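Local coordinates for regulatory protein E2 (Bovine papillomavirus type 1, PDB 2JEX) that takes part, through its N-terminal transactivation domain, in viral transcription control and probably in replication initiation, where E2 binds the E1 protein and increases its DNA binding, at residues Glu6-Ala11 and Thr41-Ala46; Ala35-Asn40 and Met75-Gln80; Asn127-Thr132 and Gly174-Arg179; Gly144-Lys149 and Tyr159-Gly164. The protein carries 1 engineered substitution. One frame throughout, in Å; residues are numbered along the deposited sequence.

Contact 1: residues Glu6-Ala11 and Thr41-Ala46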
loop_
_atom_site.group_PDB
_atom_site.type_symbol
_atom_site.label_atom_id
_atom_site.label_comp_id
_atom_site.label_asym_id
_atom_site.label_seq_id
_atom_site.Cartn_x
_atom_site.Cartn_y
_atom_site.Cartn_z
ATOM N N GLU A 6 26.224 6.386 15.172
ATOM C CA GLU A 6 26.319 7.392 14.111
ATOM C C GLU A 6 25.565 6.948 12.864
ATOM O O GLU A 6 24.965 7.767 12.172
ATOM C CB GLU A 6 27.776 7.670 13.739
ATOM C CG GLU A 6 28.689 8.038 14.897
ATOM C CD GLU A 6 30.145 7.736 14.579
ATOM O OE1 GLU A 6 30.389 6.700 13.877
ATOM O OE2 GLU A 6 31.043 8.531 15.024
ATOM N N ARG A 7 25.621 5.649 12.580
ATOM C CA ARG A 7 24.934 5.059 11.436
ATOM C C ARG A 7 23.419 5.185 11.629
ATOM O O ARG A 7 22.681 5.466 10.679
ATOM C CB ARG A 7 25.346 3.593 11.280
ATOM C CG ARG A 7 25.054 2.986 9.915
ATOM C CD ARG A 7 25.467 1.521 9.857
ATOM N NE ARG A 7 26.919 1.332 9.883
ATOM C CZ ARG A 7 27.610 0.836 10.910
ATOM N NH1 ARG A 7 26.999 0.457 12.031
ATOM N NH2 ARG A 7 28.924 0.713 10.811
ATOM N N LEU A 8 22.980 4.988 12.873
ATOM C CA LEU A 8 21.593 5.193 13.276
ATOM C C LEU A 8 21.137 6.632 13.047
ATOM O O LEU A 8 20.042 6.860 12.529
ATOM C CB LEU A 8 21.400 4.804 14.748
ATOM C CG LEU A 8 19.999 4.880 15.369
ATOM C CD1 LEU A 8 19.000 3.950 14.666
ATOM C CD2 LEU A 8 20.076 4.561 16.843
ATOM N N HIS A 9 21.978 7.590 13.436
ATOM C CA HIS A 9 21.675 9.013 13.283
ATOM C C HIS A 9 21.494 9.388 11.816
ATOM O O HIS A 9 20.576 10.135 11.473
ATOM C CB HIS A 9 22.762 9.876 13.929
ATOM C CG HIS A 9 22.589 11.348 13.693
ATOM N ND1 HIS A 9 21.724 12.127 14.433
ATOM C CD2 HIS A 9 23.172 12.181 12.796
ATOM C CE1 HIS A 9 21.779 13.374 14.003
ATOM N NE2 HIS A 9 22.650 13.435 13.009
ATOM N N VAL A 10 22.372 8.862 10.963
ATOM C CA VAL A 10 22.323 9.121 9.520
ATOM C C VAL A 10 21.066 8.516 8.878
ATOM O O VAL A 10 20.413 9.164 8.057
ATOM C CB VAL A 10 23.613 8.623 8.798
ATOM C CG1 VAL A 10 23.541 8.878 7.294
ATOM C CG2 VAL A 10 24.853 9.302 9.380
ATOM N N ALA A 11 20.730 7.289 9.275
ATOM C CA ALA A 11 19.558 6.584 8.762
ATOM C C ALA A 11 18.238 7.263 9.146
ATOM O O ALA A 11 17.300 7.304 8.341
ATOM C CB ALA A 11 19.567 5.147 9.215
ATOM N N THR A 41 17.239 -2.446 11.372
ATOM C CA THR A 41 18.206 -3.534 11.443
ATOM C C THR A 41 19.156 -3.299 12.612
ATOM O O THR A 41 19.384 -4.213 13.403
ATOM C CB THR A 41 19.003 -3.705 10.114
ATOM O OG1 THR A 41 18.091 -4.012 9.049
ATOM C CG2 THR A 41 20.027 -4.818 10.229
ATOM N N LEU A 42 19.688 -2.078 12.717
ATOM C CA LEU A 42 20.637 -1.730 13.774
ATOM C C LEU A 42 19.955 -1.861 15.128
ATOM O O LEU A 42 20.512 -2.431 16.063
ATOM C CB LEU A 42 21.175 -0.302 13.603
ATOM C CG LEU A 42 21.853 0.141 12.299
ATOM C CD1 LEU A 42 21.780 1.656 12.198
ATOM C CD2 LEU A 42 23.305 -0.347 12.189
ATOM N N LEU A 43 18.731 -1.349 15.196
ATOM C CA LEU A 43 17.919 -1.372 16.402
ATOM C C LEU A 43 17.601 -2.799 16.831
ATOM O O LEU A 43 17.636 -3.114 18.026
ATOM C CB LEU A 43 16.626 -0.566 16.186
ATOM C CG LEU A 43 16.699 0.962 16.111
ATOM C CD1 LEU A 43 15.312 1.525 15.853
ATOM C CD2 LEU A 43 17.297 1.574 17.383
ATOM N N TYR A 44 17.311 -3.657 15.854
ATOM C CA TYR A 44 17.053 -5.066 16.121
ATOM C C TYR A 44 18.314 -5.752 16.623
ATOM O O TYR A 44 18.270 -6.513 17.590
ATOM C CB TYR A 44 16.503 -5.770 14.869
ATOM C CG TYR A 44 16.275 -7.255 15.051
ATOM C CD1 TYR A 44 15.201 -7.729 15.807
ATOM C CD2 TYR A 44 17.134 -8.190 14.461
ATOM C CE1 TYR A 44 14.995 -9.095 15.982
ATOM C CE2 TYR A 44 16.933 -9.559 14.623
ATOM C CZ TYR A 44 15.865 -10.003 15.390
ATOM O OH TYR A 44 15.660 -11.354 15.557
ATOM N N ALA A 45 19.439 -5.462 15.968
ATOM C CA ALA A 45 20.732 -5.997 16.373
ATOM C C ALA A 45 21.119 -5.533 17.788
ATOM O O ALA A 45 21.711 -6.288 18.549
ATOM C CB ALA A 45 21.802 -5.604 15.372
ATOM N N ALA A 46 20.777 -4.292 18.118
ATOM C CA ALA A 46 20.996 -3.744 19.449
ATOM C C ALA A 46 20.172 -4.503 20.494
ATOM O O ALA A 46 20.682 -4.837 21.561
ATOM C CB ALA A 46 20.654 -2.262 19.466
#
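Leu42 pushes its two methyls against Arg7 and Leu8 where the first two helices of the E2 transactivation domain, 4-21 and 26-48, pack as neighbours in its N-terminal helical bundle. The short helical segments run roughly antiparallel, at 145° with their axes 10.6 Å apart, and no hydrogen bond passes between them, so the join rests on van der Waals contact alone.

The apolar part has two places. In the first, CD1 of Leu42 rests on the backbone of the facing helix, 3.6 Å from the N of Leu8, and also touches Leu8 CB at 4.1 Å. In the second, the side chains of Leu8 and Leu43 cross at about a right angle, with CD1 of Leu8 4.0 Å from CD2 of Leu43. Leu8 swings CG away from its backbone N (chi1 -177°), which carries its methyls to Leu43 although its CB sets off along the interface rather than across it. Both leucines are buried, and strand 53-54 closes on Leu8 through Leu54 while Cys65 of helix 62-83 touches Leu43.

The mixed part lies at the exposed margin, where Arg7 crosses Leu42. The arginine chain bends at chi3 (-70°), and its aliphatic section does most of the touching: CD meets CD2 of Leu42 at 3.7 Å, while the same methyl lies at the guanidinium edge, 3.8 Å from NH1.

Contact 2: residues Ala35-Asn40 and Met75-Gln80; sequences AVRTEN and MQLSLQ
Arg37 is stretched out from CA to its guanidinium, CG lying opposite the backbone N (chi1 174°) and the later torsions all close to 180°, so the group spans the gap to helix 62-83 and meets Gln76. Gln76 answers with an extended chain of its own, chi1 178°, and the two side chains cross at about a right angle. NH1 of Arg37 gives a hydrogen bond to OE1 of Gln76, 2.9 Å long and fairly straight at the hydrogen. The oxygen lies in the guanidinium plane, at its edge, but the donor stands well above the carbonyl plane of the amide and so does not use a lone pair.

This is a polar bridge at the surface between helices 26-48 and 62-83 of the N-terminal helical bundle, with the backbones still 8.2 Å apart at the CA atoms of Arg37 and Gln76. Beneath it the same helices meet through apolar groups, such as Val36 on Ala72 and Leu79 on Ile30.

The far side of the Gln76 amide is tied within its own helix: NE2 donates to OE1 of Gln80 at 3.0 Å, with the acceptor in the amide plane. Bonds at both ends thus restrain the rotation of this amide. Leu77 adds a looser contact, CD2 lying obliquely to the Arg37 guanidinium, 4.3 Å from NH1.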
loop_
_atom_site.group_PDB
_atom_site.type_symbol
_atom_site.label_atom_id
_atom_site.label_comp_id
_atom_site.label_asym_id
_atom_site.label_seq_id
_atom_site.Cartn_x
_atom_site.Cartn_y
_atom_site.Cartn_z
ATOM N N ALA A 35 17.010 3.332 4.175
ATOM C CA ALA A 35 17.324 3.977 5.438
ATOM C C ALA A 35 16.414 3.487 6.561
ATOM O O ALA A 35 16.851 3.389 7.707
ATOM C CB ALA A 35 17.238 5.484 5.297
ATOM N N VAL A 36 15.159 3.176 6.234
ATOM C CA VAL A 36 14.239 2.559 7.206
ATOM C C VAL A 36 14.759 1.177 7.593
ATOM O O VAL A 36 14.748 0.811 8.772
ATOM C CB VAL A 36 12.766 2.472 6.700
ATOM C CG1 VAL A 36 11.864 1.828 7.768
ATOM C CG2 VAL A 36 12.211 3.863 6.338
ATOM N N ARG A 37 15.244 0.443 6.590
ATOM C CA ARG A 37 15.839 -0.878 6.758
ATOM C C ARG A 37 17.049 -0.838 7.690
ATOM O O ARG A 37 17.124 -1.605 8.653
ATOM C CB ARG A 37 16.254 -1.420 5.395
ATOM C CG ARG A 37 17.016 -2.724 5.450
ATOM C CD ARG A 37 17.339 -3.213 4.059
ATOM N NE ARG A 37 17.999 -4.517 4.076
ATOM C CZ ARG A 37 18.236 -5.247 2.992
ATOM N NH1 ARG A 37 17.876 -4.796 1.801
ATOM N NH2 ARG A 37 18.844 -6.424 3.098
ATOM N N THR A 38 17.990 0.049 7.375
ATOM C CA THR A 38 19.184 0.264 8.173
ATOM C C THR A 38 18.814 0.566 9.632
ATOM O O THR A 38 19.253 -0.150 10.518
ATOM C CB THR A 38 20.083 1.368 7.539
ATOM O OG1 THR A 38 20.359 1.015 6.177
ATOM C CG2 THR A 38 21.413 1.540 8.303
ATOM N N GLU A 39 17.962 1.568 9.867
ATOM C CA GLU A 39 17.552 1.949 11.233
ATOM C C GLU A 39 17.014 0.774 12.049
ATOM O O GLU A 39 17.460 0.525 13.165
ATOM C CB GLU A 39 16.516 3.085 11.217
ATOM C CG GLU A 39 15.962 3.435 12.609
ATOM C CD GLU A 39 14.879 4.509 12.587
ATOM O OE1 GLU A 39 14.325 4.796 11.506
ATOM O OE2 GLU A 39 14.580 5.072 13.658
ATOM N N ASN A 40 16.066 0.047 11.483
ATOM C CA ASN A 40 15.444 -1.045 12.201
ATOM C C ASN A 40 16.291 -2.292 12.295
ATOM O O ASN A 40 16.093 -3.098 13.203
ATOM C CB ASN A 40 14.062 -1.336 11.631
ATOM C CG ASN A 40 13.113 -0.212 11.892
ATOM O OD1 ASN A 40 12.603 -0.064 13.000
ATOM N ND2 ASN A 40 12.901 0.623 10.889
ATOM N N MET A 75 9.899 -3.353 0.668
ATOM C CA MET A 75 9.685 -2.117 -0.071
ATOM C C MET A 75 10.909 -1.779 -0.916
ATOM O O MET A 75 10.792 -1.541 -2.117
ATOM C CB MET A 75 9.321 -0.956 0.871
ATOM C CG MET A 75 7.975 -1.095 1.582
ATOM S SD MET A 75 6.523 -1.322 0.514
ATOM C CE MET A 75 6.083 0.389 0.189
ATOM N N GLN A 76 12.080 -1.792 -0.294
ATOM C CA GLN A 76 13.335 -1.521 -0.993
ATOM C C GLN A 76 13.534 -2.374 -2.249
ATOM O O GLN A 76 13.738 -1.836 -3.341
ATOM C CB GLN A 76 14.525 -1.719 -0.063
ATOM C CG GLN A 76 15.849 -1.502 -0.763
ATOM C CD GLN A 76 17.054 -1.928 0.057
ATOM O OE1 GLN A 76 16.975 -2.088 1.268
ATOM N NE2 GLN A 76 18.190 -2.076 -0.607
ATOM N N LEU A 77 13.487 -3.697 -2.073
ATOM C CA LEU A 77 13.703 -4.655 -3.164
ATOM C C LEU A 77 12.634 -4.541 -4.239
ATOM O O LEU A 77 12.951 -4.566 -5.424
ATOM C CB LEU A 77 13.782 -6.094 -2.636
ATOM C CG LEU A 77 14.870 -6.383 -1.595
ATOM C CD1 LEU A 77 14.896 -7.855 -1.200
ATOM C CD2 LEU A 77 16.252 -5.918 -2.064
ATOM N N SER A 78 11.379 -4.394 -3.812
ATOM C CA SER A 78 10.252 -4.223 -4.731
ATOM C C SER A 78 10.421 -2.974 -5.577
ATOM O O SER A 78 10.276 -3.022 -6.803
ATOM C CB SER A 78 8.919 -4.170 -3.977
ATOM O OG SER A 78 8.552 -5.454 -3.498
ATOM N N LEU A 79 10.742 -1.867 -4.916
ATOM C CA LEU A 79 10.947 -0.602 -5.612
ATOM C C LEU A 79 12.151 -0.633 -6.542
ATOM O O LEU A 79 12.106 -0.035 -7.623
ATOM C CB LEU A 79 11.048 0.571 -4.630
ATOM C CG LEU A 79 9.811 0.853 -3.768
ATOM C CD1 LEU A 79 10.139 1.840 -2.665
ATOM C CD2 LEU A 79 8.610 1.358 -4.614
ATOM N N GLN A 80 13.213 -1.338 -6.134
ATOM C CA GLN A 80 14.412 -1.473 -6.960
ATOM C C GLN A 80 14.092 -2.228 -8.245
ATOM O O GLN A 80 14.614 -1.894 -9.322
ATOM C CB GLN A 80 15.538 -2.173 -6.204
ATOM C CG GLN A 80 16.250 -1.324 -5.159
ATOM C CD GLN A 80 17.359 -2.093 -4.431
ATOM O OE1 GLN A 80 18.006 -1.569 -3.513
ATOM N NE2 GLN A 80 17.578 -3.336 -4.839
#

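Contact 3: residues Asn127-Thr132 and Gly174-Arg179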
loop_
_atom_site.group_PDB
_atom_site.type_symbol
_atom_site.label_atom_id
_atom_site.label_comp_id
_atom_site.label_asym_id
_atom_site.label_seq_id
_atom_site.Cartn_x
_atom_site.Cartn_y
_atom_site.Cartn_z
ATOM N N ASN A 127 -27.842 4.572 5.043
ATOM C CA ASN A 127 -27.156 3.274 5.149
ATOM C C ASN A 127 -26.139 3.108 4.015
ATOM O O ASN A 127 -26.430 2.557 2.946
ATOM C CB ASN A 127 -28.157 2.109 5.196
ATOM C CG ASN A 127 -27.514 0.776 5.589
ATOM O OD1 ASN A 127 -28.149 -0.275 5.485
ATOM N ND2 ASN A 127 -26.260 0.811 6.033
ATOM N N THR A 128 -24.928 3.567 4.312
ATOM C CA THR A 128 -23.904 3.880 3.332
ATOM C C THR A 128 -22.528 3.390 3.803
ATOM O O THR A 128 -22.291 3.230 5.006
ATOM C CB THR A 128 -23.928 5.417 3.076
ATOM O OG1 THR A 128 -24.817 5.700 1.980
ATOM C CG2 THR A 128 -22.588 5.970 2.770
ATOM N N ASN A 129 -21.642 3.110 2.847
ATOM C CA ASN A 129 -20.234 2.868 3.133
ATOM C C ASN A 129 -19.393 3.271 1.937
ATOM O O ASN A 129 -19.885 3.300 0.812
ATOM C CB ASN A 129 -19.979 1.406 3.496
ATOM C CG ASN A 129 -18.835 1.236 4.504
ATOM O OD1 ASN A 129 -18.390 0.123 4.749
ATOM N ND2 ASN A 129 -18.361 2.339 5.083
ATOM N N TRP A 130 -18.135 3.626 2.183
ATOM C CA TRP A 130 -17.277 4.088 1.106
ATOM C C TRP A 130 -15.928 3.380 1.056
ATOM O O TRP A 130 -15.405 2.953 2.074
ATOM C CB TRP A 130 -17.166 5.626 1.077
ATOM C CG TRP A 130 -16.899 6.318 2.391
ATOM C CD1 TRP A 130 -15.792 6.188 3.168
ATOM C CD2 TRP A 130 -17.741 7.279 3.054
ATOM N NE1 TRP A 130 -15.897 6.984 4.284
ATOM C CE2 TRP A 130 -17.085 7.662 4.239
ATOM C CE3 TRP A 130 -18.997 7.838 2.767
ATOM C CZ2 TRP A 130 -17.627 8.597 5.140
ATOM C CZ3 TRP A 130 -19.546 8.769 3.670
ATOM C CH2 TRP A 130 -18.852 9.138 4.840
ATOM N N TYR A 131 -15.412 3.210 -0.160
ATOM C CA TYR A 131 -14.209 2.415 -0.440
ATOM C C TYR A 131 -13.275 3.206 -1.345
ATOM O O TYR A 131 -13.710 3.795 -2.339
ATOM C CB TYR A 131 -14.594 1.086 -1.114
ATOM C CG TYR A 131 -15.680 0.330 -0.364
ATOM C CD1 TYR A 131 -17.027 0.647 -0.535
ATOM C CD2 TYR A 131 -15.353 -0.677 0.541
ATOM C CE1 TYR A 131 -18.018 -0.019 0.179
ATOM C CE2 TYR A 131 -16.336 -1.349 1.246
ATOM C CZ TYR A 131 -17.667 -1.014 1.056
ATOM O OH TYR A 131 -18.640 -1.683 1.755
ATOM N N THR A 132 -11.992 3.224 -0.997
ATOM C CA THR A 132 -10.977 3.898 -1.805
ATOM C C THR A 132 -10.440 2.921 -2.838
ATOM O O THR A 132 -9.926 1.857 -2.486
ATOM C CB THR A 132 -9.841 4.447 -0.933
ATOM O OG1 THR A 132 -10.394 5.340 0.040
ATOM C CG2 THR A 132 -8.802 5.199 -1.777
ATOM N N GLY A 174 -21.521 -8.295 -2.077
ATOM C CA GLY A 174 -22.481 -9.182 -1.443
ATOM C C GLY A 174 -22.054 -9.562 -0.044
ATOM O O GLY A 174 -22.899 -9.798 0.815
ATOM N N ASP A 175 -20.740 -9.630 0.178
ATOM C CA ASP A 175 -20.188 -9.840 1.516
ATOM C C ASP A 175 -20.337 -8.577 2.379
ATOM O O ASP A 175 -20.494 -8.670 3.592
ATOM C CB ASP A 175 -18.713 -10.284 1.457
ATOM C CG ASP A 175 -18.525 -11.712 0.889
ATOM O OD1 ASP A 175 -17.531 -11.920 0.159
ATOM O OD2 ASP A 175 -19.342 -12.626 1.169
ATOM N N GLU A 176 -20.282 -7.402 1.753
ATOM C CA GLU A 176 -20.499 -6.131 2.459
ATOM C C GLU A 176 -21.961 -5.954 2.872
ATOM O O GLU A 176 -22.246 -5.560 4.003
ATOM C CB GLU A 176 -20.025 -4.950 1.615
ATOM C CG GLU A 176 -18.516 -4.944 1.342
ATOM C CD GLU A 176 -17.661 -4.942 2.617
ATOM O OE1 GLU A 176 -17.002 -5.970 2.892
ATOM O OE2 GLU A 176 -17.647 -3.926 3.345
ATOM N N ALA A 177 -22.880 -6.284 1.959
ATOM C CA ALA A 177 -24.312 -6.197 2.220
ATOM C C ALA A 177 -24.794 -7.216 3.268
ATOM O O ALA A 177 -25.818 -7.012 3.924
ATOM C CB ALA A 177 -25.095 -6.351 0.915
ATOM N N ALA A 178 -24.060 -8.314 3.414
ATOM C CA ALA A 178 -24.355 -9.326 4.433
ATOM C C ALA A 178 -24.055 -8.775 5.830
ATOM O O ALA A 178 -24.553 -9.292 6.835
ATOM C CB ALA A 178 -23.542 -10.570 4.178
ATOM N N ARG A 179 -23.227 -7.733 5.882
ATOM C CA ARG A 179 -22.893 -7.065 7.134
ATOM C C ARG A 179 -23.783 -5.849 7.385
ATOM O O ARG A 179 -24.253 -5.652 8.513
ATOM C CB ARG A 179 -21.424 -6.621 7.156
ATOM C CG ARG A 179 -20.395 -7.733 6.983
ATOM C CD ARG A 179 -18.971 -7.180 7.107
ATOM N NE ARG A 179 -18.665 -6.778 8.485
ATOM C CZ ARG A 179 -17.588 -6.094 8.869
ATOM N NH1 ARG A 179 -16.674 -5.700 7.982
ATOM N NH2 ARG A 179 -17.431 -5.796 10.155
#
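A single side-chain hydrogen bond, from the Tyr131 hydroxyl to the Glu176 carboxylate, links a strand of the antiparallel sheet in the C-terminal part of the E2 transactivation domain to the short helix 173-180 at the surface. The two side chains approach from opposite directions across a backbone gap that measures 9.0 Å between the CA atoms of Asn129 and Glu176. OH of Tyr131 donates to OE2 of Glu176 over 2.9 Å, reaching the oxygen on its anti side, 17° out of the carboxylate plane.

The glutamate chain folds over at chi2 (-58°), which brings its methylene against the phenol as well as its charge: CG lies 3.3 Å from the Tyr131 OH. OE2 stays in the plane of the tyrosine ring, at its edge, 3.6 Å from CE2. Ring and carboxylate are turned nearly perpendicular, 85° apart, so the carboxylate does not lie flat against the ring. A negatively charged carboxylate would probably favour the hydroxyl as a donor.

Strand 128-140 is paired with strand 110-120 through backbone bonds of Asn129 to Val119 and Tyr131 to Val117, and the Tyr131 side chain also touches Val119, while on the helix side Ala177 packs on Ser199.

Contact 4: residues Gly144-Lys149 and Tyr159-Gly164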
loop_
_atom_site.group_PDB
_atom_site.type_symbol
_atom_site.label_atom_id
_atom_site.label_comp_id
_atom_site.label_asym_id
_atom_site.label_seq_id
_atom_site.Cartn_x
_atom_site.Cartn_y
_atom_site.Cartn_z
ATOM N N GLY A 144 7.609 -10.218 -14.465
ATOM C CA GLY A 144 7.914 -8.895 -13.903
ATOM C C GLY A 144 6.720 -8.090 -13.408
ATOM O O GLY A 144 5.637 -8.634 -13.168
ATOM N N TRP A 145 6.923 -6.782 -13.269
ATOM C CA TRP A 145 5.855 -5.865 -12.868
ATOM C C TRP A 145 4.967 -5.467 -14.051
ATOM O O TRP A 145 5.445 -5.339 -15.183
ATOM C CB TRP A 145 6.445 -4.631 -12.179
ATOM C CG TRP A 145 7.154 -4.979 -10.912
ATOM C CD1 TRP A 145 8.452 -5.391 -10.782
ATOM C CD2 TRP A 145 6.598 -4.975 -9.588
ATOM N NE1 TRP A 145 8.739 -5.636 -9.461
ATOM C CE2 TRP A 145 7.622 -5.387 -8.706
ATOM C CE3 TRP A 145 5.337 -4.656 -9.061
ATOM C CZ2 TRP A 145 7.423 -5.487 -7.323
ATOM C CZ3 TRP A 145 5.139 -4.762 -7.686
ATOM C CH2 TRP A 145 6.177 -5.173 -6.837
ATOM N N GLN A 146 3.677 -5.275 -13.777
ATOM C CA GLN A 146 2.703 -4.922 -14.815
ATOM C C GLN A 146 1.609 -3.984 -14.310
ATOM O O GLN A 146 1.217 -4.038 -13.142
ATOM C CB GLN A 146 2.071 -6.180 -15.425
ATOM C CG GLN A 146 1.257 -7.015 -14.442
ATOM C CD GLN A 146 0.376 -8.040 -15.128
ATOM O OE1 GLN A 146 0.797 -8.711 -16.076
ATOM N NE2 GLN A 146 -0.854 -8.176 -14.643
ATOM N N LEU A 147 1.119 -3.128 -15.202
ATOM C CA LEU A 147 0.065 -2.179 -14.861
ATOM C C LEU A 147 -1.304 -2.832 -14.968
ATOM O O LEU A 147 -1.604 -3.507 -15.948
ATOM C CB LEU A 147 0.141 -0.925 -15.740
ATOM C CG LEU A 147 -0.953 0.147 -15.613
ATOM C CD1 LEU A 147 -1.045 0.750 -14.210
ATOM C CD2 LEU A 147 -0.744 1.239 -16.660
ATOM N N ALA A 148 -2.112 -2.637 -13.933
ATOM C CA ALA A 148 -3.486 -3.106 -13.904
ATOM C C ALA A 148 -4.398 -1.950 -13.507
ATOM O O ALA A 148 -3.974 -1.021 -12.824
ATOM C CB ALA A 148 -3.633 -4.272 -12.937
ATOM N N LYS A 149 -5.644 -1.998 -13.965
ATOM C CA LYS A 149 -6.622 -0.977 -13.618
ATOM C C LYS A 149 -7.659 -1.565 -12.673
ATOM O O LYS A 149 -8.091 -2.705 -12.837
ATOM C CB LYS A 149 -7.295 -0.410 -14.881
ATOM C CG LYS A 149 -6.490 0.676 -15.626
ATOM C CD LYS A 149 -5.293 0.095 -16.391
ATOM C CE LYS A 149 -4.710 1.104 -17.375
ATOM N NZ LYS A 149 -3.752 0.449 -18.319
ATOM N N TYR A 159 -9.788 -5.960 -10.391
ATOM C CA TYR A 159 -8.759 -5.477 -11.307
ATOM C C TYR A 159 -8.749 -6.380 -12.526
ATOM O O TYR A 159 -9.132 -7.548 -12.437
ATOM C CB TYR A 159 -7.377 -5.442 -10.629
ATOM C CG TYR A 159 -6.841 -6.796 -10.199
ATOM C CD1 TYR A 159 -7.063 -7.275 -8.905
ATOM C CD2 TYR A 159 -6.102 -7.590 -11.077
ATOM C CE1 TYR A 159 -6.580 -8.510 -8.498
ATOM C CE2 TYR A 159 -5.614 -8.832 -10.681
ATOM C CZ TYR A 159 -5.855 -9.283 -9.384
ATOM O OH TYR A 159 -5.375 -10.509 -8.980
ATOM N N CYS A 160 -8.320 -5.841 -13.663
ATOM C CA CYS A 160 -8.182 -6.649 -14.876
ATOM C C CYS A 160 -6.764 -6.668 -15.440
ATOM O O CYS A 160 -6.035 -5.673 -15.365
ATOM C CB CYS A 160 -9.207 -6.261 -15.953
ATOM S SG CYS A 160 -9.884 -4.589 -15.849
ATOM N N THR A 161 -6.390 -7.827 -15.983
ATOM C CA THR A 161 -5.074 -8.060 -16.587
ATOM C C THR A 161 -5.264 -8.838 -17.889
ATOM O O THR A 161 -6.376 -9.285 -18.193
ATOM C CB THR A 161 -4.139 -8.870 -15.648
ATOM O OG1 THR A 161 -4.626 -10.214 -15.522
ATOM C CG2 THR A 161 -4.041 -8.230 -14.254
ATOM N N MET A 162 -4.192 -9.008 -18.656
ATOM C CA MET A 162 -4.288 -9.769 -19.902
ATOM C C MET A 162 -3.524 -11.099 -19.853
ATOM O O MET A 162 -3.084 -11.624 -20.887
ATOM C CB MET A 162 -3.900 -8.908 -21.114
ATOM C CG MET A 162 -4.764 -7.654 -21.282
ATOM S SD MET A 162 -6.540 -7.999 -21.285
ATOM C CE MET A 162 -7.204 -6.454 -20.660
ATOM N N ALA A 163 -3.387 -11.636 -18.640
ATOM C CA ALA A 163 -2.894 -12.999 -18.424
ATOM C C ALA A 163 -4.069 -13.986 -18.494
ATOM O O ALA A 163 -3.952 -15.077 -19.061
ATOM C CB ALA A 163 -2.171 -13.102 -17.079
ATOM N N GLY A 164 -5.192 -13.581 -17.905
ATOM C CA GLY A 164 -6.458 -14.303 -17.994
ATOM C C GLY A 164 -7.568 -13.274 -18.100
ATOM O O GLY A 164 -8.137 -12.854 -17.087
#
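Lys149 O accepts the one hydrogen bond that crosses between the segments, from the backbone N of Cys160 at 3.3 Å. The bond is long and somewhat bent at the hydrogen, although the donor N lies almost in line with the C=O bond. A second, weaker approach reaches the same oxygen, a CA-H contact in which CA of Tyr159 lies 3.2 Å away. CB of Tyr159 is also close to it, at 3.6 Å.

These segments belong to the beta hairpin of strands 145-152 and 157-161, part of the antiparallel sheet of the transactivation domain. The short strand segments run only roughly antiparallel, at 136° between their N-to-C directions, and ahead of Lys149, at Gln146 and Ala148, side chains make the contact. Gln146 turns its CG in between the backbone N and carbonyl carbon (chi1 63°), then runs on extended to cross Thr161 at about a right angle. Its NE2 comes close to a methyl, 3.2 Å from Thr161 CG2. That methyl also packs on CB of Ala148, at 4.2 Å, and lies in the plane of the Tyr159 ring, at its edge. CB of Ala148 is 3.7 Å from the O of Cys160.

Backbone hydrogen bonds pair Gln146 with Met139, Ala148 with Leu137 and Tyr159 with Ile168 on neighbouring strands. With one long backbone bond, a CA-H...O contact and Thr161 CG2 packed against Gln146 and Ala148, this end of the hairpin depends on packing more than on hydrogen bonding.

How the contacts relate
Contacts 1 and 2 belong to the helical part of the domain and share helix 26-48, which meets helix 4-21 in one and helix 62-83 in the other; they touch directly, Leu8 and Ala11 packing on Glu39 and Ala35. Contact 1 is partly buried and largely apolar, with an arginine at its margin, contact 2 a polar surface bridge. Contacts 3 and 4 involve one sheet, on neighbouring strands 128-140 and 145-152; both are surface contacts, one made by a charged side chain and a phenol, the other by backbone and the side chains of a glutamine, an alanine and a threonine. Trp145 of contact 4 packs against Ser78 of contact 2, joining the helical and sheet parts. Contact 1 lies about 43 Å from contact 3, centre to centre.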